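Local coordinates for protein macrolide 2'-phosphotransferase MphH (Brachybacterium faecium, PDB 5UXD) that probably transfers a phosphate group to the 2'-hydroxyl of macrolide antibiotics and is captured here with azithromycin bound, at residues 11-16 with 87-92; 79-84 with 91-96; 224-229 with 257-262. One frame throughout, in Å; residues are numbered along the deposited sequence. Where two conformers were deposited one is given.

Interaction 1: residues 11-16 with 87-92; sequences LDLAAR and TSELIA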
loop_
_atom_site.group_PDB
_atom_site.type_symbol
_atom_site.label_atom_id
_atom_site.label_comp_id
_atom_site.label_asym_id
_atom_site.label_seq_id
_atom_site.Cartn_x
_atom_site.Cartn_y
_atom_site.Cartn_z
ATOM N N LEU A 11 26.326 12.836 2.611
ATOM C CA LEU A 11 27.019 12.882 1.329
ATOM C C LEU A 11 28.082 11.802 1.253
ATOM O O LEU A 11 28.308 11.222 0.185
ATOM C CB LEU A 11 27.650 14.261 1.108
ATOM C CG LEU A 11 26.719 15.463 0.921
ATOM C CD1 LEU A 11 27.537 16.759 0.801
ATOM C CD2 LEU A 11 25.832 15.264 -0.301
ATOM N N ASP A 12 28.768 11.544 2.374
ATOM C CA ASP A 12 29.768 10.483 2.416
ATOM C C ASP A 12 29.117 9.131 2.201
ATOM O O ASP A 12 29.665 8.270 1.506
ATOM C CB ASP A 12 30.515 10.492 3.755
ATOM C CG ASP A 12 31.567 11.585 3.845
ATOM O OD1 ASP A 12 32.017 12.087 2.791
ATOM O OD2 ASP A 12 31.952 11.932 4.984
ATOM N N LEU A 13 27.944 8.925 2.798
ATOM C CA LEU A 13 27.245 7.649 2.666
ATOM C C LEU A 13 26.881 7.372 1.213
ATOM O O LEU A 13 27.157 6.287 0.689
ATOM C CB LEU A 13 26.006 7.646 3.549
ATOM C CG LEU A 13 25.030 6.484 3.356
ATOM C CD1 LEU A 13 25.662 5.187 3.847
ATOM C CD2 LEU A 13 23.735 6.772 4.090
ATOM N N ALA A 14 26.277 8.351 0.538
ATOM C CA ALA A 14 25.988 8.204 -0.884
ATOM C C ALA A 14 27.269 8.055 -1.702
ATOM O O ALA A 14 27.334 7.223 -2.614
ATOM C CB ALA A 14 25.176 9.401 -1.378
ATOM N N ALA A 15 28.295 8.859 -1.396
ATOM C CA ALA A 15 29.522 8.838 -2.182
ATOM C C ALA A 15 30.163 7.457 -2.161
ATOM O O ALA A 15 30.610 6.957 -3.199
ATOM C CB ALA A 15 30.505 9.885 -1.651
ATOM N N ARG A 16 30.198 6.813 -0.992
ATOM C CA ARG A 16 30.839 5.506 -0.906
ATOM C C ARG A 16 30.056 4.424 -1.646
ATOM O O ARG A 16 30.595 3.334 -1.870
ATOM C CB ARG A 16 31.054 5.121 0.561
ATOM C CG ARG A 16 29.829 4.575 1.270
ATOM C CD ARG A 16 30.173 4.139 2.697
ATOM N NE ARG A 16 30.503 5.288 3.531
ATOM C CZ ARG A 16 29.821 5.662 4.613
ATOM N NH1 ARG A 16 28.766 4.968 5.022
ATOM N NH2 ARG A 16 30.203 6.735 5.293
ATOM N N THR A 87 21.533 -1.859 -0.148
ATOM C CA THR A 87 22.498 -2.382 0.814
ATOM C C THR A 87 21.929 -2.243 2.218
ATOM O O THR A 87 20.867 -1.652 2.422
ATOM C CB THR A 87 23.856 -1.648 0.739
ATOM O OG1 THR A 87 23.697 -0.317 1.242
ATOM C CG2 THR A 87 24.383 -1.585 -0.696
ATOM N N SER A 88 22.676 -2.759 3.200
ATOM C CA SER A 88 22.260 -2.669 4.598
ATOM C C SER A 88 22.109 -1.224 5.059
ATOM O O SER A 88 21.263 -0.929 5.913
ATOM C CB SER A 88 23.276 -3.386 5.494
ATOM O OG SER A 88 23.243 -4.785 5.306
ATOM N N GLU A 89 22.959 -0.317 4.554
ATOM C CA GLU A 89 22.992 1.070 5.003
ATOM C C GLU A 89 22.359 2.054 4.024
ATOM O O GLU A 89 22.188 3.226 4.384
ATOM C CB GLU A 89 24.440 1.517 5.300
ATOM C CG GLU A 89 25.423 1.398 4.134
ATOM C CD GLU A 89 26.803 2.006 4.435
ATOM O OE1 GLU A 89 27.087 2.352 5.605
ATOM O OE2 GLU A 89 27.607 2.147 3.493
ATOM N N LEU A 90 21.971 1.626 2.822
ATOM C CA LEU A 90 21.395 2.610 1.908
ATOM C C LEU A 90 20.679 1.928 0.760
ATOM O O LEU A 90 21.263 1.088 0.070
ATOM C CB LEU A 90 22.474 3.549 1.354
ATOM C CG LEU A 90 22.039 4.498 0.227
ATOM C CD1 LEU A 90 21.158 5.618 0.788
ATOM C CD2 LEU A 90 23.255 5.069 -0.509
ATOM N N ILE A 91 19.457 2.399 0.539
ATOM C CA ILE A 91 18.647 2.074 -0.627
ATOM C C ILE A 91 18.407 3.376 -1.384
ATOM O O ILE A 91 17.978 4.367 -0.787
ATOM C CB ILE A 91 17.321 1.405 -0.210
ATOM C CG1 ILE A 91 17.604 0.042 0.446
ATOM C CG2 ILE A 91 16.329 1.317 -1.399
ATOM C CD1 ILE A 91 16.435 -0.517 1.299
ATOM N N ALA A 92 18.706 3.393 -2.683
ATOM C CA ALA A 92 18.602 4.644 -3.431
ATOM C C ALA A 92 17.983 4.409 -4.799
ATOM O O ALA A 92 18.305 3.426 -5.470
ATOM C CB ALA A 92 19.965 5.314 -3.610
#

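Interaction 2: residues 79-84 with 91-96; sequences AVPDWR and IAYPLL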
loop_
_atom_site.group_PDB
_atom_site.type_symbol
_atom_site.label_atom_id
_atom_site.label_comp_id
_atom_site.label_asym_id
_atom_site.label_seq_id
_atom_site.Cartn_x
_atom_site.Cartn_y
_atom_site.Cartn_z
ATOM N N ALA A 79 5.226 3.626 -13.619
ATOM C CA ALA A 79 6.548 3.487 -13.034
ATOM C C ALA A 79 6.483 2.962 -11.603
ATOM O O ALA A 79 5.525 3.215 -10.870
ATOM C CB ALA A 79 7.271 4.834 -13.047
ATOM N N VAL A 80 7.524 2.231 -11.212
ATOM C CA VAL A 80 7.755 1.868 -9.814
ATOM C C VAL A 80 9.206 2.197 -9.494
ATOM O O VAL A 80 10.033 2.360 -10.405
ATOM C CB VAL A 80 7.454 0.372 -9.543
ATOM C CG1 VAL A 80 5.982 0.034 -9.818
ATOM C CG2 VAL A 80 8.408 -0.525 -10.342
ATOM N N PRO A 81 9.555 2.287 -8.210
ATOM C CA PRO A 81 10.948 2.596 -7.857
ATOM C C PRO A 81 11.946 1.621 -8.468
ATOM O O PRO A 81 11.709 0.412 -8.533
ATOM C CB PRO A 81 10.945 2.516 -6.333
ATOM C CG PRO A 81 9.559 2.969 -5.968
ATOM C CD PRO A 81 8.656 2.403 -7.046
ATOM N N ASP A 82 13.066 2.168 -8.931
ATOM C CA ASP A 82 14.142 1.425 -9.578
ATOM C C ASP A 82 15.362 1.496 -8.661
ATOM O O ASP A 82 16.165 2.422 -8.752
ATOM C CB ASP A 82 14.432 2.006 -10.966
ATOM C CG ASP A 82 15.654 1.390 -11.633
ATOM O OD1 ASP A 82 15.972 0.215 -11.350
ATOM O OD2 ASP A 82 16.287 2.081 -12.464
ATOM N N TRP A 83 15.504 0.500 -7.781
ATOM C CA TRP A 83 16.542 0.529 -6.751
ATOM C C TRP A 83 17.899 0.290 -7.398
ATOM O O TRP A 83 18.271 -0.846 -7.689
ATOM C CB TRP A 83 16.270 -0.521 -5.681
ATOM C CG TRP A 83 15.091 -0.234 -4.820
ATOM C CD1 TRP A 83 14.171 0.765 -4.985
ATOM C CD2 TRP A 83 14.695 -0.954 -3.640
ATOM N NE1 TRP A 83 13.233 0.701 -3.986
ATOM C CE2 TRP A 83 13.537 -0.336 -3.144
ATOM C CE3 TRP A 83 15.220 -2.056 -2.953
ATOM C CZ2 TRP A 83 12.876 -0.790 -1.996
ATOM C CZ3 TRP A 83 14.574 -2.499 -1.808
ATOM C CH2 TRP A 83 13.416 -1.864 -1.340
ATOM N N ARG A 84 18.654 1.357 -7.620
ATOM C CA ARG A 84 19.979 1.202 -8.205
ATOM C C ARG A 84 21.049 0.918 -7.164
ATOM O O ARG A 84 22.146 0.476 -7.531
ATOM C CB ARG A 84 20.347 2.447 -9.011
ATOM C CG ARG A 84 19.210 3.000 -9.840
ATOM C CD ARG A 84 19.148 2.336 -11.204
ATOM N NE ARG A 84 18.549 3.209 -12.215
ATOM C CZ ARG A 84 19.156 4.260 -12.756
ATOM N NH1 ARG A 84 20.394 4.571 -12.400
ATOM N NH2 ARG A 84 18.528 5.002 -13.662
ATOM N N ILE A 91 19.457 2.399 0.539
ATOM C CA ILE A 91 18.647 2.074 -0.627
ATOM C C ILE A 91 18.407 3.376 -1.384
ATOM O O ILE A 91 17.978 4.367 -0.787
ATOM C CB ILE A 91 17.321 1.405 -0.210
ATOM C CG1 ILE A 91 17.604 0.042 0.446
ATOM C CG2 ILE A 91 16.329 1.317 -1.399
ATOM C CD1 ILE A 91 16.435 -0.517 1.299
ATOM N N ALA A 92 18.706 3.393 -2.683
ATOM C CA ALA A 92 18.602 4.644 -3.431
ATOM C C ALA A 92 17.983 4.409 -4.799
ATOM O O ALA A 92 18.305 3.426 -5.470
ATOM C CB ALA A 92 19.965 5.314 -3.610
ATOM N N TYR A 93 17.126 5.330 -5.233
ATOM C CA TYR A 93 16.515 5.179 -6.549
ATOM C C TYR A 93 16.152 6.546 -7.107
ATOM O O TYR A 93 15.931 7.494 -6.350
ATOM C CB TYR A 93 15.277 4.273 -6.483
ATOM C CG TYR A 93 14.253 4.669 -5.448
ATOM C CD1 TYR A 93 14.327 4.183 -4.147
ATOM C CD2 TYR A 93 13.202 5.522 -5.775
ATOM C CE1 TYR A 93 13.388 4.543 -3.202
ATOM C CE2 TYR A 93 12.262 5.884 -4.833
ATOM C CZ TYR A 93 12.364 5.392 -3.549
ATOM O OH TYR A 93 11.430 5.745 -2.607
ATOM N N PRO A 94 16.073 6.676 -8.434
ATOM C CA PRO A 94 15.643 7.948 -9.027
ATOM C C PRO A 94 14.239 8.333 -8.585
ATOM O O PRO A 94 13.346 7.487 -8.463
ATOM C CB PRO A 94 15.702 7.676 -10.535
ATOM C CG PRO A 94 16.704 6.567 -10.687
ATOM C CD PRO A 94 16.545 5.715 -9.449
ATOM N N LEU A 95 14.053 9.634 -8.345
ATOM C CA LEU A 95 12.737 10.166 -8.029
ATOM C C LEU A 95 11.777 9.900 -9.181
ATOM O O LEU A 95 12.097 10.139 -10.351
ATOM C CB LEU A 95 12.832 11.670 -7.749
ATOM C CG LEU A 95 11.526 12.375 -7.366
ATOM C CD1 LEU A 95 11.114 12.002 -5.952
ATOM C CD2 LEU A 95 11.653 13.894 -7.503
ATOM N N LEU A 96 10.629 9.382 -8.855
ATOM C CA LEU A 96 9.620 9.151 -9.872
ATOM C C LEU A 96 8.883 10.445 -10.216
ATOM O O LEU A 96 8.662 11.289 -9.347
ATOM C CB LEU A 96 8.638 8.100 -9.385
ATOM C CG LEU A 96 9.329 6.738 -9.286
ATOM C CD1 LEU A 96 8.366 5.653 -8.885
ATOM C CD2 LEU A 96 9.974 6.414 -10.629
HETATM O O HOH W 1 13.084 5.041 -9.506
#

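Interaction 3: residues 224-229 with 257-262; sequences DPAKDL and PGLARH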
loop_
_atom_site.group_PDB
_atom_site.type_symbol
_atom_site.label_atom_id
_atom_site.label_comp_id
_atom_site.label_asym_id
_atom_site.label_seq_id
_atom_site.Cartn_x
_atom_site.Cartn_y
_atom_site.Cartn_z
ATOM N N ASP A 224 -6.553 -11.681 -2.601
ATOM C CA ASP A 224 -7.878 -11.183 -3.007
ATOM C C ASP A 224 -7.771 -10.007 -3.975
ATOM O O ASP A 224 -7.268 -8.944 -3.588
ATOM C CB ASP A 224 -8.645 -10.792 -1.731
ATOM C CG ASP A 224 -10.102 -10.361 -1.984
ATOM O OD1 ASP A 224 -10.526 -10.191 -3.147
ATOM O OD2 ASP A 224 -10.820 -10.178 -0.980
ATOM N N PRO A 225 -8.239 -10.145 -5.223
ATOM C CA PRO A 225 -8.188 -9.010 -6.170
ATOM C C PRO A 225 -8.908 -7.760 -5.682
ATOM O O PRO A 225 -8.550 -6.642 -6.088
ATOM C CB PRO A 225 -8.869 -9.581 -7.423
ATOM C CG PRO A 225 -8.665 -11.083 -7.317
ATOM C CD PRO A 225 -8.747 -11.384 -5.846
ATOM N N ALA A 226 -9.934 -7.913 -4.835
ATOM C CA ALA A 226 -10.716 -6.759 -4.396
ATOM C C ALA A 226 -9.899 -5.784 -3.563
ATOM O O ALA A 226 -10.243 -4.594 -3.487
ATOM C CB ALA A 226 -11.923 -7.232 -3.584
ATOM N N LYS A 227 -8.853 -6.266 -2.894
ATOM C CA LYS A 227 -8.051 -5.388 -2.047
ATOM C C LYS A 227 -7.603 -4.137 -2.789
ATOM O O LYS A 227 -7.503 -3.056 -2.188
ATOM C CB LYS A 227 -6.829 -6.136 -1.525
ATOM C CG LYS A 227 -7.145 -7.288 -0.617
ATOM C CD LYS A 227 -5.856 -7.974 -0.182
ATOM C CE LYS A 227 -4.993 -7.048 0.672
ATOM N NZ LYS A 227 -3.835 -7.779 1.273
ATOM N N ASP A 228 -7.345 -4.256 -4.094
ATOM C CA ASP A 228 -6.787 -3.147 -4.855
ATOM C C ASP A 228 -7.859 -2.253 -5.463
ATOM O O ASP A 228 -7.527 -1.195 -6.006
ATOM C CB ASP A 228 -5.855 -3.666 -5.964
ATOM C CG ASP A 228 -4.526 -4.170 -5.419
ATOM O OD1 ASP A 228 -4.186 -3.768 -4.294
ATOM O OD2 ASP A 228 -3.832 -4.959 -6.108
ATOM N N LEU A 229 -9.120 -2.660 -5.391
ATOM C CA LEU A 229 -10.230 -1.845 -5.839
ATOM C C LEU A 229 -11.047 -1.278 -4.689
ATOM O O LEU A 229 -11.819 -0.345 -4.905
ATOM C CB LEU A 229 -11.160 -2.665 -6.755
ATOM C CG LEU A 229 -10.478 -3.163 -8.032
ATOM C CD1 LEU A 229 -11.313 -4.274 -8.699
ATOM C CD2 LEU A 229 -10.268 -2.006 -8.976
ATOM N N PRO A 257 -19.893 -10.546 -9.455
ATOM C CA PRO A 257 -21.044 -9.662 -9.167
ATOM C C PRO A 257 -21.048 -9.024 -7.787
ATOM O O PRO A 257 -21.413 -7.855 -7.663
ATOM C CB PRO A 257 -22.246 -10.599 -9.344
ATOM C CG PRO A 257 -21.784 -11.574 -10.405
ATOM C CD PRO A 257 -20.300 -11.775 -10.151
ATOM N N GLY A 258 -20.676 -9.748 -6.744
ATOM C CA GLY A 258 -20.714 -9.135 -5.431
ATOM C C GLY A 258 -19.437 -8.425 -5.012
ATOM O O GLY A 258 -19.231 -8.198 -3.816
ATOM N N LEU A 259 -18.589 -8.045 -5.980
ATOM C CA LEU A 259 -17.298 -7.456 -5.621
ATOM C C LEU A 259 -17.470 -6.117 -4.909
ATOM O O LEU A 259 -16.767 -5.852 -3.927
ATOM C CB LEU A 259 -16.411 -7.295 -6.858
ATOM C CG LEU A 259 -14.951 -6.829 -6.696
ATOM C CD1 LEU A 259 -14.062 -7.453 -7.771
ATOM C CD2 LEU A 259 -14.845 -5.322 -6.734
ATOM N N ALA A 260 -18.381 -5.263 -5.375
ATOM C CA ALA A 260 -18.526 -3.964 -4.723
ATOM C C ALA A 260 -19.036 -4.144 -3.299
ATOM O O ALA A 260 -18.547 -3.486 -2.369
ATOM C CB ALA A 260 -19.441 -3.043 -5.537
ATOM N N ARG A 261 -19.983 -5.071 -3.112
ATOM C CA ARG A 261 -20.479 -5.390 -1.776
ATOM C C ARG A 261 -19.336 -5.822 -0.870
ATOM O O ARG A 261 -19.167 -5.295 0.236
ATOM C CB ARG A 261 -21.550 -6.483 -1.886
ATOM C CG ARG A 261 -22.021 -7.107 -0.571
ATOM C CD ARG A 261 -22.814 -8.405 -0.834
ATOM N NE ARG A 261 -23.888 -8.202 -1.805
ATOM C CZ ARG A 261 -24.341 -9.132 -2.644
ATOM N NH1 ARG A 261 -23.823 -10.356 -2.644
ATOM N NH2 ARG A 261 -25.317 -8.834 -3.489
ATOM N N HIS A 262 -18.545 -6.795 -1.337
ATOM C CA HIS A 262 -17.355 -7.284 -0.645
ATOM C C HIS A 262 -16.419 -6.143 -0.226
ATOM O O HIS A 262 -15.931 -6.115 0.911
ATOM C CB HIS A 262 -16.635 -8.268 -1.584
ATOM C CG HIS A 262 -15.424 -8.929 -0.998
ATOM N ND1 HIS A 262 -15.449 -9.627 0.190
ATOM C CD2 HIS A 262 -14.158 -9.038 -1.470
ATOM C CE1 HIS A 262 -14.244 -10.119 0.435
ATOM N NE2 HIS A 262 -13.441 -9.774 -0.556
#

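Interaction 1: residues 11-16 with 87-92
R16 and L13 of helix 7-16 meet E89 and L90 at the hairpin turn joining strands 85-86 and 91-94, at the edge of the antiparallel sheet that makes up the amino-terminal lobe of this kinase-like fold. The turn has S88 and E89 at its corners, with backbone angles of a type I beta turn. The T87-L90 pair is held by T87 N to L90 O at 3.0 Å, while the turn bond proper, L90 N to T87 O, is weak at 3.5 Å. L90 O also takes T87 OG1 as a donor, again at 3.0 Å, so two donors grip it where the hairpin closes.

On the turn side, E89 CG sits between the backbone N and the carbonyl carbon (chi1 58°), and the rest of the chain runs out extended to the helix. R16 NH1 forms a salt bridge with this carboxylate, 3.2 Å from E89 OE1. The same R16 NH1 points almost straight (174°) at E89 OE2, 3.4 Å away; both bonds are weak. The guanidinium and carboxylate planes are 33° apart, so the pairing is skewed rather than a flat two-pronged match. The stronger claim on the carboxylate comes from H17, whose NE2 is hydrogen-bonded to E89 OE2; R16 therefore supplements a charge already partnered next to the helix.

L13 packs alongside the stem of E89. Its CD1 lies 3.4 Å from E89 CD, the two side chains sliding past each other in opposite directions, and L13 CA lies over one face of the R16 guanidinium. L50 and L52 of strand 47-53 carry the apolar contact into the sheet, touching A14 and L13 respectively. L90 CD2 rests 4.2 Å from A14 CA, against the helix backbone.

Interaction 2: residues 79-84 with 91-96
Strand 91-94 leads into the segment that links the two lobes of the kinase-like fold, and here P81, W83 and their neighbours pack against Y93 and L96, which bind GDP in another structure of this protein, no nucleotide being present here. The two chains run roughly antiparallel, their end-to-end directions 149° apart. P81 CB lies over one face of the Y93 ring, 3.9 Å from the centroid and 15° off the normal, which meets the geometry of a CH-pi contact. I91 CG2 does the same for W83, 3.7 Å from the centroid of the six-membered ring. W83 and Y93 themselves are side by side, with planes at 20°, but slid apart: the centroid of the five-membered ring is 5.1 Å from that of Y93, so the rings barely overlap. L96 CD1 packs against the P81 ring, 3.7 Å from P81 CD, while P94 CG lies over one face of the R84 guanidinium, toward its rim.

Polar ties are sparse. R84 N gives a weak bond to A92 O at 3.0 Å, and one water bridges the backbones, accepting from D82 N (2.9 Å) and donating to P94 O (2.7 Å).

On the strand side, Y93 is bonded through its backbone to V49 of strand 47-53. W83 rests on E65 and L69 of helix 59-72, and A79 and L96 touch A213 of strand 210-214, in the second sheet.

Interaction 3: residues 224-229 with 257-262
D224 and H262 both hold CG anti to the backbone N (chi1 -175° and -177°), and these extended first torsions send carboxylate and imidazole toward each other, tip to tip. The contact belongs to the helical carboxy-terminal lobe of the kinase-like fold, joining the loop that carries the G-D-P-x-x-D-L sequence, familiar in aminoglycoside phosphotransferase relatives, to the start of helix 259-268.

H262 NE2 donates to D224 OD2 at 2.7 Å. The acceptor uses its syn lone pair, and the oxygen lies almost in the ring plane, giving a short, nearly straight (169°) His-carboxylate hydrogen bond. The other ring nitrogen, ND1, is hydrogen-bonded to W181 NE1, so both ring nitrogens have partners; an indole N-H at ND1 is consistent with the proton residing on NE2. The two nitrogen bonds set the ring's rotation, and W188 meets the ring edge-to-face.

The carboxylate does a second job. D224 OD1 accepts from A226 N at 2.9 Å, approached from well above the carboxylate plane, which closes an Asx turn. Each oxygen thus has its own N-H, one from the loop itself and one from the helix. Inside the loop, L229 N bonds A226 O at 2.9 Å, continuing the helix-like backbone path. D228, four residues beyond D224, accepts from H196 N through OD2 and from G197 N through OD1, and its OD2 also pairs with H133 NE2.

On the helix side, H262 N bonds G258 O at 2.9 Å, with G258 at the N-cap position. L259 was modelled in two conformers, so its apolar touch on L229 is doubtful. Firmer is the methyl of A226, whose CB meets the edge of the imidazole 3.6 Å from H262 CD2.

How the interactions relate
Along the chain, interactions 1 and 2 close on the same stretch, sharing I91 and A92 of strand 91-94, while interaction 3 opens more than a hundred residues later. The centres of 1 and 2 are 14 Å apart; both belong to the amino-terminal lobe, where helix 7-16 packs on the turn leading into the strand, and the 79-84 loop on the strand itself. Interaction 3 lies on the opposite side of the chain's centre, about 41 Å between centres from interaction 1 and 30 Å from interaction 2. Thus two contacts shape the nucleotide-side lobe and one the helical lobe, where the D224 side chain is about 12 Å from a bound azithromycin.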